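Local coordinates for putative secreted salivary protein (Xenopsylla cheopis, PDB 5K6D) that inhibits the host voltage-gated sodium channel Nav1.5 as a secreted protein of flea saliva, at residues S5-C8 with K14-A17; G43-H48 with E71-K76; N23-A28 with S64-N69. All coordinates share one frame; numbering follows the deposited sequence.

Overall arrangement
The three contacts run from the edge of this small protein to its centre and out again. Interaction 2 is the buried one: a disulfide ties helix 38-51 to strand 73-76. Interactions 1 and 3 lie at the surface. Interaction 1 is polar, with a helix cap, bridging waters and an arginine over a phenylalanine. Interaction 3 is small and rests on van der Waals packing of a leucine on a glutamine. Interactions 2 and 3 share a sheet, because strands 26-28 and 73-76 are neighbours in it. Interaction 1 joins them through Cys8, whose carbonyl oxygen accepts from His48 NE2 and also packs on Ala28.

Interaction 1 of 3, residues S5-C8 with K14-A17; sequences SERC and KFQA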
ATOM      1  N   SER A   5       9.940  -2.533  -1.094  1.00  9.89           N
ATOM      2  CA  SER A   5      10.355  -2.918  -2.441  1.00  9.63           C
ATOM      3  C   SER A   5       9.619  -2.136  -3.529  1.00  9.21           C
ATOM      4  O   SER A   5       8.572  -1.529  -3.277  1.00  8.61           O
ATOM      5  CB  SER A   5      10.115  -4.405  -2.646  1.00  9.97           C
ATOM      6  OG  SER A   5       8.722  -4.672  -2.608  1.00  8.71           O
ATOM      7  N   GLU A   6      10.150  -2.182  -4.750  1.00  9.69           N
ATOM      8  CA  GLU A   6       9.397  -1.697  -5.899  1.00  9.65           C
ATOM      9  C   GLU A   6       8.027  -2.363  -5.992  1.00  9.23           C
ATOM     10  O   GLU A   6       7.029  -1.717  -6.310  1.00  9.17           O
ATOM     11  CB  GLU A   6      10.148  -1.956  -7.199  1.00 11.15           C
ATOM     12  CG  GLU A   6      11.427  -1.180  -7.361  1.00 13.62           C
ATOM     13  CD  GLU A   6      12.037  -1.331  -8.747  1.00 14.97           C
ATOM     14  OE1 GLU A   6      11.653  -2.251  -9.492  1.00 14.08           O
ATOM     15  OE2 GLU A   6      12.911  -0.507  -9.102  1.00 18.50           O
ATOM     16  N   ARG A   7       7.981  -3.666  -5.739  1.00  8.29           N
ATOM     17  CA  ARG A   7       6.716  -4.386  -5.774  1.00  7.45           C
ATOM     18  C   ARG A   7       5.706  -3.777  -4.816  1.00  7.61           C
ATOM     19  O   ARG A   7       4.528  -3.648  -5.142  1.00  7.53           O
ATOM     20  CB  ARG A   7       6.936  -5.854  -5.445  1.00  7.79           C
ATOM     21  CG  ARG A   7       7.687  -6.596  -6.517  1.00  8.79           C
ATOM     22  CD  ARG A   7       7.935  -8.017  -6.086  1.00  8.37           C
ATOM     23  NE  ARG A   7       6.714  -8.822  -6.056  1.00  7.26           N
ATOM     24  CZ  ARG A   7       6.230  -9.447  -4.986  1.00  6.71           C
ATOM     25  NH1 ARG A   7       6.826  -9.351  -3.795  1.00  6.99           N
ATOM     26  NH2 ARG A   7       5.136 -10.181  -5.117  1.00  6.53           N
ATOM     27  N   CYS A   8       6.172  -3.393  -3.636  1.00  6.69           N
ATOM     28  CA  CYS A   8       5.310  -2.718  -2.683  1.00  6.70           C
ATOM     29  C   CYS A   8       4.714  -1.448  -3.281  1.00  6.61           C
ATOM     30  O   CYS A   8       3.489  -1.256  -3.248  1.00  7.34           O
ATOM     31  CB  CYS A   8       6.094  -2.398  -1.411  1.00  8.08           C
ATOM     32  SG  CYS A   8       5.315  -1.234  -0.293  1.00  7.42           S
ATOM     33  N   LYS A  14      11.380  -5.028  -8.713  1.00 11.84           N
ATOM     34  CA  LYS A  14      12.359  -5.636  -7.824  0.53 12.56           C
ATOM     35  C   LYS A  14      11.740  -6.090  -6.506  1.00 11.74           C
ATOM     36  O   LYS A  14      10.840  -5.435  -5.966  1.00 11.03           O
ATOM     37  CB  LYS A  14      13.499  -4.661  -7.556  0.53 14.82           C
ATOM     38  CG  LYS A  14      14.202  -4.188  -8.807  0.53 16.98           C
ATOM     39  CD  LYS A  14      15.227  -3.105  -8.507  0.53 20.07           C
ATOM     40  CE  LYS A  14      16.458  -3.656  -7.790  0.53 23.04           C
ATOM     41  NZ  LYS A  14      16.262  -3.847  -6.323  0.53 22.02           N
ATOM     42  N   PHE A  15      12.247  -7.212  -5.996  1.00 12.91           N
ATOM     43  CA  PHE A  15      11.669  -7.848  -4.820  0.64 11.09           C
ATOM     44  C   PHE A  15      12.282  -7.382  -3.486  1.00 10.59           C
ATOM     45  O   PHE A  15      11.596  -7.317  -2.488  1.00 10.10           O
ATOM     46  CB  PHE A  15      11.796  -9.375  -4.946  0.64 10.98           C
ATOM     47  CG  PHE A  15      10.766 -10.022  -5.860  0.64 10.65           C
ATOM     48  CD1 PHE A  15      10.840  -9.890  -7.241  0.64 11.65           C
ATOM     49  CD2 PHE A  15       9.744 -10.794  -5.328  0.64 11.87           C
ATOM     50  CE1 PHE A  15       9.898 -10.507  -8.078  0.64 11.01           C
ATOM     51  CE2 PHE A  15       8.795 -11.411  -6.154  0.64 10.76           C
ATOM     52  CZ  PHE A  15       8.877 -11.270  -7.535  0.64 11.94           C
ATOM     53  N   GLN A  16      13.571  -7.062  -3.454  1.00 15.30           N
ATOM     54  CA  GLN A  16      14.162  -6.749  -2.146  1.00 15.13           C
ATOM     55  C   GLN A  16      13.713  -5.375  -1.639  1.00 15.36           C
ATOM     56  O   GLN A  16      13.405  -4.472  -2.415  1.00 14.62           O
ATOM     57  CB  GLN A  16      15.692  -6.855  -2.183  1.00 21.46           C
ATOM     58  CG  GLN A  16      16.433  -5.566  -2.390  1.00 24.97           C
ATOM     59  CD  GLN A  16      17.931  -5.745  -2.218  1.00 25.83           C
ATOM     60  OE1 GLN A  16      18.401  -6.807  -1.800  1.00 28.34           O
ATOM     61  NE2 GLN A  16      18.689  -4.707  -2.546  1.00 26.37           N
ATOM     62  N   ALA A  17      13.654  -5.240  -0.318  1.00 15.39           N
ATOM     63  CA  ALA A  17      13.156  -4.019   0.297  1.00 15.55           C
ATOM     64  C   ALA A  17      14.286  -3.015   0.446  1.00 16.81           C
ATOM     65  O   ALA A  17      14.998  -3.013   1.456  1.00 20.88           O
ATOM     66  CB  ALA A  17      12.527  -4.320   1.645  1.00 20.47           C
TER
HETATM   67  O   HOH W   1       8.834  -7.478  -2.618  1.00  8.35           O
HETATM   68  O   HOH W   2      12.927  -2.828  -4.737  1.00 16.63           O
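The guanidinium of Arg7 and the ring of Phe15 lie almost flat on each other, with their planes 10° apart. Over one face of the ring, Arg7 CD sits above the centre, 3.3 Å from the Phe15 centroid, in a CH-pi contact. The guanidinium itself is shifted toward the rim, with Arg7 NE 3.3 Å from Phe15 CE2. A bend at chi3 (70°) lays the arginine end along the ring. Phe15 has two conformers, so this pairing describes one of them.

At the edge of the guanidinium, in its plane, a water accepts from Arg7 NH1 at 3.0 Å. The same water donates to Phe15 O and also bonds Ser5 OG. It thus links arginine, loop carbonyl and serine. Ser5 CB packs against the carbonyl oxygens of Phe15 and Gln16.

Glu6 reaches across to the loop. Lys14 N donates to Glu6 OE1 at 2.9 Å, and the bond is nearly straight (178°). The donor comes from above the carboxylate plane. The carboxylate also rests against CG and CD of Lys14, the two side chains crossing at a slant, while the ammonium end leads away toward Asp18, a long and weak pair.

Cys8 anchors helix 6-10 by its disulfide to Cys53. The amides of Glu6, Arg7 and Cys8, at the helix start, each find an acceptor. Cys8 N donates to Ser5 OG at 3.0 Å, and Arg7 N donates weakly to Lys14 O at 3.4 Å. Glu6 N donates to a second water, which in turn donates to Gln16 O. The arrangement is a serine N-cap, with the loop after the helix folded back over the helix start.

Interaction 2 of 3, residues G43-H48 with E71-K76; sequences GKCDKH and EDCYCK
Cys45 and Cys73 are joined by a disulfide, SG to SG 2.0 Å. The two half-cystines adopt much the same shape. Each SG is anti to its own backbone nitrogen (chi1 172° for Cys45, 166° for Cys73), which carries each sulfur away from that nitrogen and toward its partner. The bridge turns by a chi3 of 82°, a right-handed value close to the relaxed 90°. Cys45 CB and Cys73 CB end up 3.7 Å apart. Beyond the bridge, Cys45 SG comes within 4.1 Å of Tyr74 N, a packing contact.

The strand presents its residues in turn. Cys73 points toward the helix and Tyr74 away from it. Cys75 has a different first torsion, which sets its SG beside the backbone nitrogen. That sulfur bonds Cys49, one helical turn after Cys45. On the helix, His48 NE2 is hydrogen-bonded to Cys8 O.

Two disulfides thus pin one face of helix 38-51 to strand 73-76. A CxxxC helix linked to a CxC strand is the cysteine-stabilised alpha-beta motif, well known from scorpion toxins and defensins. Strand 73-76 is the middle strand of the antiparallel sheet, between 26-28 and 57-60. Tyr74 bonds through its backbone with Ser59, and Asp46 on the helix accepts from Gly58 N, so strand 57-60 is tied to both elements.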
ATOM      1  N   GLY A  43      -9.299  -5.823   2.068  1.00  6.96           N
ATOM      2  CA  GLY A  43      -8.555  -7.050   2.282  1.00  8.16           C
ATOM      3  C   GLY A  43      -7.343  -7.148   1.368  1.00  6.32           C
ATOM      4  O   GLY A  43      -6.248  -7.528   1.799  1.00  7.02           O
ATOM      5  N   LYS A  44      -7.529  -6.807   0.099  1.00  6.84           N
ATOM      6  CA  LYS A  44      -6.409  -6.810  -0.833  1.00  6.47           C
ATOM      7  C   LYS A  44      -5.321  -5.853  -0.367  1.00  6.63           C
ATOM      8  O   LYS A  44      -4.136  -6.178  -0.388  1.00  6.88           O
ATOM      9  CB  LYS A  44      -6.857  -6.421  -2.239  1.00  8.10           C
ATOM     10  CG  LYS A  44      -7.780  -7.416  -2.898  1.00 11.36           C
ATOM     11  CD  LYS A  44      -7.942  -7.139  -4.388  1.00 18.52           C
ATOM     12  CE  LYS A  44      -9.116  -6.224  -4.677  1.00 24.28           C
ATOM     13  NZ  LYS A  44      -9.326  -6.036  -6.145  1.00 15.87           N
ATOM     14  N   CYS A  45      -5.728  -4.664   0.050  1.00  6.31           N
ATOM     15  CA  CYS A  45      -4.781  -3.655   0.489  1.00  6.45           C
ATOM     16  C   CYS A  45      -4.059  -4.112   1.746  1.00  6.33           C
ATOM     17  O   CYS A  45      -2.835  -4.042   1.817  1.00  7.04           O
ATOM     18  CB  CYS A  45      -5.505  -2.330   0.714  1.00  6.67           C
ATOM     19  SG  CYS A  45      -4.508  -1.038   1.479  1.00  7.06           S
ATOM     20  N   ASP A  46      -4.796  -4.600   2.737  1.00  6.72           N
ATOM     21  CA  ASP A  46      -4.136  -4.995   3.964  1.00  7.07           C
ATOM     22  C   ASP A  46      -3.106  -6.092   3.718  1.00  6.25           C
ATOM     23  O   ASP A  46      -2.005  -6.043   4.258  1.00  7.13           O
ATOM     24  CB  ASP A  46      -5.141  -5.438   5.016  1.00  9.62           C
ATOM     25  CG  ASP A  46      -4.547  -5.402   6.397  1.00 10.97           C
ATOM     26  OD1 ASP A  46      -4.333  -4.289   6.928  1.00 13.62           O
ATOM     27  OD2 ASP A  46      -4.244  -6.475   6.931  1.00 13.86           O
ATOM     28  N   LYS A  47      -3.459  -7.072   2.890  1.00  6.57           N
ATOM     29  CA  LYS A  47      -2.543  -8.167   2.593  1.00  5.76           C
ATOM     30  C   LYS A  47      -1.360  -7.719   1.736  1.00  5.87           C
ATOM     31  O   LYS A  47      -0.242  -8.184   1.938  1.00  6.27           O
ATOM     32  CB  LYS A  47      -3.300  -9.307   1.912  1.00  6.63           C
ATOM     33  CG  LYS A  47      -2.432 -10.433   1.353  1.00  8.81           C
ATOM     34  CD  LYS A  47      -1.493 -11.106   2.354  1.00  9.31           C
ATOM     35  CE  LYS A  47      -2.226 -11.809   3.477  1.00 10.19           C
ATOM     36  NZ  LYS A  47      -1.320 -12.759   4.195  1.00 10.58           N
ATOM     37  N   HIS A  48      -1.577  -6.832   0.775  1.00  5.89           N
ATOM     38  CA  HIS A  48      -0.437  -6.280   0.050  1.00  5.93           C
ATOM     39  C   HIS A  48       0.510  -5.592   1.037  1.00  5.81           C
ATOM     40  O   HIS A  48       1.736  -5.755   0.976  1.00  6.62           O
ATOM     41  CB  HIS A  48      -0.908  -5.312  -1.038  1.00  6.75           C
ATOM     42  CG  HIS A  48       0.205  -4.718  -1.834  1.00  6.03           C
ATOM     43  ND1 HIS A  48       0.819  -5.370  -2.885  1.00  7.34           N
ATOM     44  CD2 HIS A  48       0.839  -3.531  -1.693  1.00  6.81           C
ATOM     45  CE1 HIS A  48       1.774  -4.593  -3.366  1.00  7.34           C
ATOM     46  NE2 HIS A  48       1.805  -3.473  -2.662  1.00  8.24           N
ATOM     47  N   GLU A  71      -7.804   5.060  -5.326  1.00 13.22           N
ATOM     48  CA  GLU A  71      -7.300   3.886  -6.039  1.00 13.83           C
ATOM     49  C   GLU A  71      -6.035   3.328  -5.404  1.00 11.45           C
ATOM     50  O   GLU A  71      -5.611   2.225  -5.742  1.00 11.66           O
ATOM     51  CB  GLU A  71      -7.030   4.221  -7.507  1.00 17.16           C
ATOM     52  CG  GLU A  71      -8.269   4.654  -8.273  1.00 23.63           C
ATOM     53  CD  GLU A  71      -8.042   4.737  -9.771  1.00 28.72           C
ATOM     54  OE1 GLU A  71      -6.883   4.945 -10.192  1.00 32.72           O
ATOM     55  OE2 GLU A  71      -9.024   4.593 -10.527  1.00 35.88           O
ATOM     56  N   ASP A  72      -5.438   4.094  -4.499  1.00 10.16           N
ATOM     57  CA  ASP A  72      -4.195   3.682  -3.867  1.00  8.87           C
ATOM     58  C   ASP A  72      -4.432   3.092  -2.486  1.00  8.05           C
ATOM     59  O   ASP A  72      -5.438   3.358  -1.829  1.00  8.71           O
ATOM     60  CB  ASP A  72      -3.208   4.852  -3.772  1.00  9.23           C
ATOM     61  CG  ASP A  72      -2.695   5.306  -5.129  1.00 10.07           C
ATOM     62  OD1 ASP A  72      -2.858   4.577  -6.133  1.00 11.11           O
ATOM     63  OD2 ASP A  72      -2.111   6.414  -5.185  1.00 11.97           O
ATOM     64  N   CYS A  73      -3.475   2.275  -2.080  1.00  8.21           N
ATOM     65  CA  CYS A  73      -3.452   1.606  -0.796  1.00  7.34           C
ATOM     66  C   CYS A  73      -2.311   2.221   0.003  1.00  6.52           C
ATOM     67  O   CYS A  73      -1.235   2.423  -0.543  1.00  8.16           O
ATOM     68  CB  CYS A  73      -3.264   0.112  -1.031  1.00  7.49           C
ATOM     69  SG  CYS A  73      -2.813  -0.921   0.368  1.00  7.27           S
ATOM     70  N   TYR A  74      -2.541   2.523   1.278  1.00  7.05           N
ATOM     71  CA  TYR A  74      -1.555   3.217   2.100  1.00  7.74           C
ATOM     72  C   TYR A  74      -1.164   2.326   3.268  1.00  6.94           C
ATOM     73  O   TYR A  74      -1.988   2.018   4.140  1.00  7.97           O
ATOM     74  CB  TYR A  74      -2.109   4.568   2.566  1.00  8.72           C
ATOM     75  CG  TYR A  74      -2.414   5.467   1.389  1.00  8.07           C
ATOM     76  CD1 TYR A  74      -3.645   5.419   0.751  1.00  8.30           C
ATOM     77  CD2 TYR A  74      -1.454   6.349   0.898  1.00  9.12           C
ATOM     78  CE1 TYR A  74      -3.913   6.222  -0.346  1.00  9.29           C
ATOM     79  CE2 TYR A  74      -1.718   7.161  -0.188  1.00 10.02           C
ATOM     80  CZ  TYR A  74      -2.950   7.098  -0.798  1.00  9.12           C
ATOM     81  OH  TYR A  74      -3.240   7.899  -1.884  1.00 12.20           O
ATOM     82  N   CYS A  75       0.102   1.906   3.260  1.00  6.93           N
ATOM     83  CA  CYS A  75       0.599   0.916   4.203  1.00  7.38           C
ATOM     84  C   CYS A  75       1.359   1.529   5.359  1.00  8.06           C
ATOM     85  O   CYS A  75       2.198   2.411   5.170  1.00  8.45           O
ATOM     86  CB  CYS A  75       1.518  -0.077   3.495  1.00  7.59           C
ATOM     87  SG  CYS A  75       0.788  -0.926   2.093  1.00  7.21           S
ATOM     88  N   LYS A  76       1.081   1.019   6.549  1.00  8.91           N
ATOM     89  CA  LYS A  76       1.749   1.425   7.770  1.00 10.19           C
ATOM     90  C   LYS A  76       2.894   0.471   8.106  1.00 10.48           C
ATOM     91  O   LYS A  76       2.779  -0.739   7.899  1.00 10.30           O
ATOM     92  CB  LYS A  76       0.735   1.456   8.913  1.00 11.71           C
ATOM     93  CG  LYS A  76       1.194   2.181  10.162  1.00 19.57           C
ATOM     94  CD  LYS A  76       0.089   2.242  11.220  1.00 23.63           C
ATOM     95  CE  LYS A  76      -1.306   2.306  10.604  1.00 26.57           C
ATOM     96  NZ  LYS A  76      -2.283   2.992  11.509  1.00 30.48           N
TER

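Interaction 3 of 3, residues N23-A28 with S64-N69; sequences NGLATA and SSQKPN
Leu25 and Gln66 meet with their side chains at about a right angle. The touching branch is CD1 of the leucine. It lies 3.5 Å from Gln66 CD and 3.8 Å from both Gln66 OE1 and Gln66 NE2. The methyl is therefore set over the middle of the amide and not against either polar end. Gln66 CG adds to the contact at 3.6 Å from Leu25 CD1.

Torsions on both sides explain the meeting. Leu25 CD1 is anti to CA (chi2 -179°), which points this methyl at the glutamine. Gln66 has CG anti to its backbone nitrogen (chi1 -176°), and its chain stays extended to bring the amide to the leucine.

Lys67 gives a lesser contact, with Lys67 CG 4.1 Å from Leu25 CD1. Its chain then bends, and its ammonium makes a long, weak ion pair with Asp62. The contact is one of van der Waals packing, partly exposed and small in area.

Within the loop, Lys67 N donates to Ser64 OG at 3.1 Å, an ST motif. Ser64 OG is also hydrogen-bonded to Asp62 OD1.

Leu25 leads into strand 26-28, an outer strand of the three-stranded sheet. In the chain, the 64-69 loop is part of the connection from strand 57-60 to strand 73-76. Tyr74 of the middle strand packs against both parts. Leu25 and Thr27 touch it, as do Lys67 and Pro68 of the loop, and its hydroxyl is hydrogen-bonded to Asn69 N.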
ATOM      1  N   ASN A  23       9.246   8.272   7.440  1.00 20.92           N
ATOM      2  CA  ASN A  23       8.429   7.972   8.619  1.00 20.02           C
ATOM      3  C   ASN A  23       6.923   7.859   8.377  1.00 21.23           C
ATOM      4  O   ASN A  23       6.166   7.564   9.301  1.00 23.99           O
ATOM      5  CB  ASN A  23       8.669   9.030   9.692  1.00 24.86           C
ATOM      6  CG  ASN A  23      10.076   8.995  10.234  1.00 27.70           C
ATOM      7  OD1 ASN A  23      10.698   7.937  10.308  1.00 28.34           O
ATOM      8  ND2 ASN A  23      10.586  10.154  10.619  1.00 29.94           N
ATOM      9  N   GLY A  24       6.488   8.092   7.146  1.00 19.05           N
ATOM     10  CA  GLY A  24       5.066   8.081   6.846  1.00 14.99           C
ATOM     11  C   GLY A  24       4.575   6.732   6.358  1.00 11.45           C
ATOM     12  O   GLY A  24       5.169   5.686   6.647  1.00 14.91           O
ATOM     13  N   LEU A  25       3.483   6.754   5.601  1.00  9.48           N
ATOM     14  CA  LEU A  25       2.923   5.554   4.998  1.00  8.93           C
ATOM     15  C   LEU A  25       3.581   5.275   3.656  1.00  9.38           C
ATOM     16  O   LEU A  25       4.075   6.202   3.001  1.00  9.66           O
ATOM     17  CB  LEU A  25       1.417   5.708   4.805  1.00  9.09           C
ATOM     18  CG  LEU A  25       0.626   6.090   6.055  1.00 11.53           C
ATOM     19  CD1 LEU A  25      -0.860   6.194   5.725  1.00 13.26           C
ATOM     20  CD2 LEU A  25       0.872   5.093   7.183  1.00 13.21           C
ATOM     21  N   ALA A  26       3.583   4.008   3.251  1.00  8.57           N
ATOM     22  CA  ALA A  26       4.000   3.618   1.908  1.00  8.60           C
ATOM     23  C   ALA A  26       2.807   3.661   0.970  1.00  6.51           C
ATOM     24  O   ALA A  26       1.765   3.052   1.251  1.00  7.70           O
ATOM     25  CB  ALA A  26       4.609   2.238   1.917  1.00 10.09           C
ATOM     26  N   THR A  27       2.955   4.348  -0.155  1.00  7.46           N
ATOM     27  CA  THR A  27       1.895   4.357  -1.146  1.00  7.50           C
ATOM     28  C   THR A  27       2.027   3.156  -2.072  1.00  6.39           C
ATOM     29  O   THR A  27       2.935   3.088  -2.910  1.00  7.07           O
ATOM     30  CB  THR A  27       1.910   5.635  -1.970  1.00  7.88           C
ATOM     31  OG1 THR A  27       1.748   6.756  -1.091  1.00  9.37           O
ATOM     32  CG2 THR A  27       0.783   5.616  -2.996  1.00 10.05           C
ATOM     33  N   ALA A  28       1.128   2.196  -1.889  1.00  6.11           N
ATOM     34  CA  ALA A  28       1.025   1.034  -2.760  1.00  6.77           C
ATOM     35  C   ALA A  28       0.060   1.398  -3.874  1.00  6.55           C
ATOM     36  O   ALA A  28      -1.160   1.246  -3.755  1.00  6.98           O
ATOM     37  CB  ALA A  28       0.562  -0.179  -1.985  1.00  6.99           C
ATOM     38  N   SER A  64      -8.303  12.000   2.296  1.00 13.80           N
ATOM     39  CA  SER A  64      -7.568  12.759   3.301  1.00 12.77           C
ATOM     40  C   SER A  64      -6.180  13.119   2.793  1.00 11.93           C
ATOM     41  O   SER A  64      -5.704  12.546   1.816  1.00 12.39           O
ATOM     42  CB  SER A  64      -7.455  11.964   4.598  1.00 12.50           C
ATOM     43  OG  SER A  64      -6.644  10.816   4.409  1.00 13.02           O
ATOM     44  N   SER A  65      -5.529  14.064   3.460  1.00 12.43           N
ATOM     45  CA  SER A  65      -4.194  14.474   3.045  0.56 13.88           C
ATOM     46  C   SER A  65      -3.219  13.298   3.080  1.00 12.85           C
ATOM     47  O   SER A  65      -2.359  13.173   2.211  1.00 13.63           O
ATOM     48  CB  SER A  65      -3.682  15.612   3.928  0.56 17.61           C
ATOM     49  OG  SER A  65      -3.546  15.197   5.274  0.56 20.09           O
ATOM     50  N   GLN A  66      -3.372  12.428   4.069  1.00 11.64           N
ATOM     51  CA  GLN A  66      -2.487  11.291   4.234  1.00 11.16           C
ATOM     52  C   GLN A  66      -2.795  10.164   3.250  1.00 10.22           C
ATOM     53  O   GLN A  66      -1.905   9.410   2.867  1.00 12.27           O
ATOM     54  CB  GLN A  66      -2.591  10.769   5.661  1.00 11.23           C
ATOM     55  CG  GLN A  66      -1.648   9.657   5.991  1.00 12.10           C
ATOM     56  CD  GLN A  66      -1.929   9.080   7.346  1.00 12.65           C
ATOM     57  OE1 GLN A  66      -3.053   8.672   7.641  1.00 16.08           O
ATOM     58  NE2 GLN A  66      -0.913   9.044   8.192  1.00 11.07           N
ATOM     59  N   LYS A  67      -4.061  10.026   2.861  1.00  9.38           N
ATOM     60  CA  LYS A  67      -4.481   8.929   1.994  1.00  9.48           C
ATOM     61  C   LYS A  67      -5.360   9.491   0.876  1.00 10.03           C
ATOM     62  O   LYS A  67      -6.557   9.213   0.819  1.00 10.50           O
ATOM     63  CB  LYS A  67      -5.228   7.858   2.799  1.00 10.58           C
ATOM     64  CG  LYS A  67      -4.463   7.345   4.019  1.00 10.61           C
ATOM     65  CD  LYS A  67      -5.168   6.165   4.678  1.00 14.66           C
ATOM     66  CE  LYS A  67      -6.647   6.443   4.882  1.00 22.80           C
ATOM     67  NZ  LYS A  67      -6.910   6.991   6.242  1.00 30.61           N
ATOM     68  N   PRO A  68      -4.766  10.297  -0.023  1.00  9.89           N
ATOM     69  CA  PRO A  68      -5.579  11.139  -0.915  1.00 11.21           C
ATOM     70  C   PRO A  68      -6.260  10.424  -2.080  1.00 11.95           C
ATOM     71  O   PRO A  68      -7.304  10.895  -2.528  1.00 14.52           O
ATOM     72  CB  PRO A  68      -4.565  12.154  -1.454  1.00 13.40           C
ATOM     73  CG  PRO A  68      -3.260  11.450  -1.370  1.00 13.68           C
ATOM     74  CD  PRO A  68      -3.334  10.627  -0.114  1.00 11.34           C
ATOM     75  N   ASN A  69      -5.689   9.325  -2.564  1.00 11.65           N
ATOM     76  CA  ASN A  69      -6.165   8.696  -3.791  1.00 11.94           C
ATOM     77  C   ASN A  69      -6.918   7.402  -3.503  1.00 11.94           C
ATOM     78  O   ASN A  69      -6.334   6.448  -3.002  1.00 11.42           O
ATOM     79  CB  ASN A  69      -4.975   8.423  -4.715  1.00 13.64           C
ATOM     80  CG  ASN A  69      -5.393   7.998  -6.110  1.00 18.64           C
ATOM     81  OD1 ASN A  69      -6.466   7.426  -6.312  1.00 20.31           O
ATOM     82  ND2 ASN A  69      -4.538   8.275  -7.089  1.00 22.14           N
TER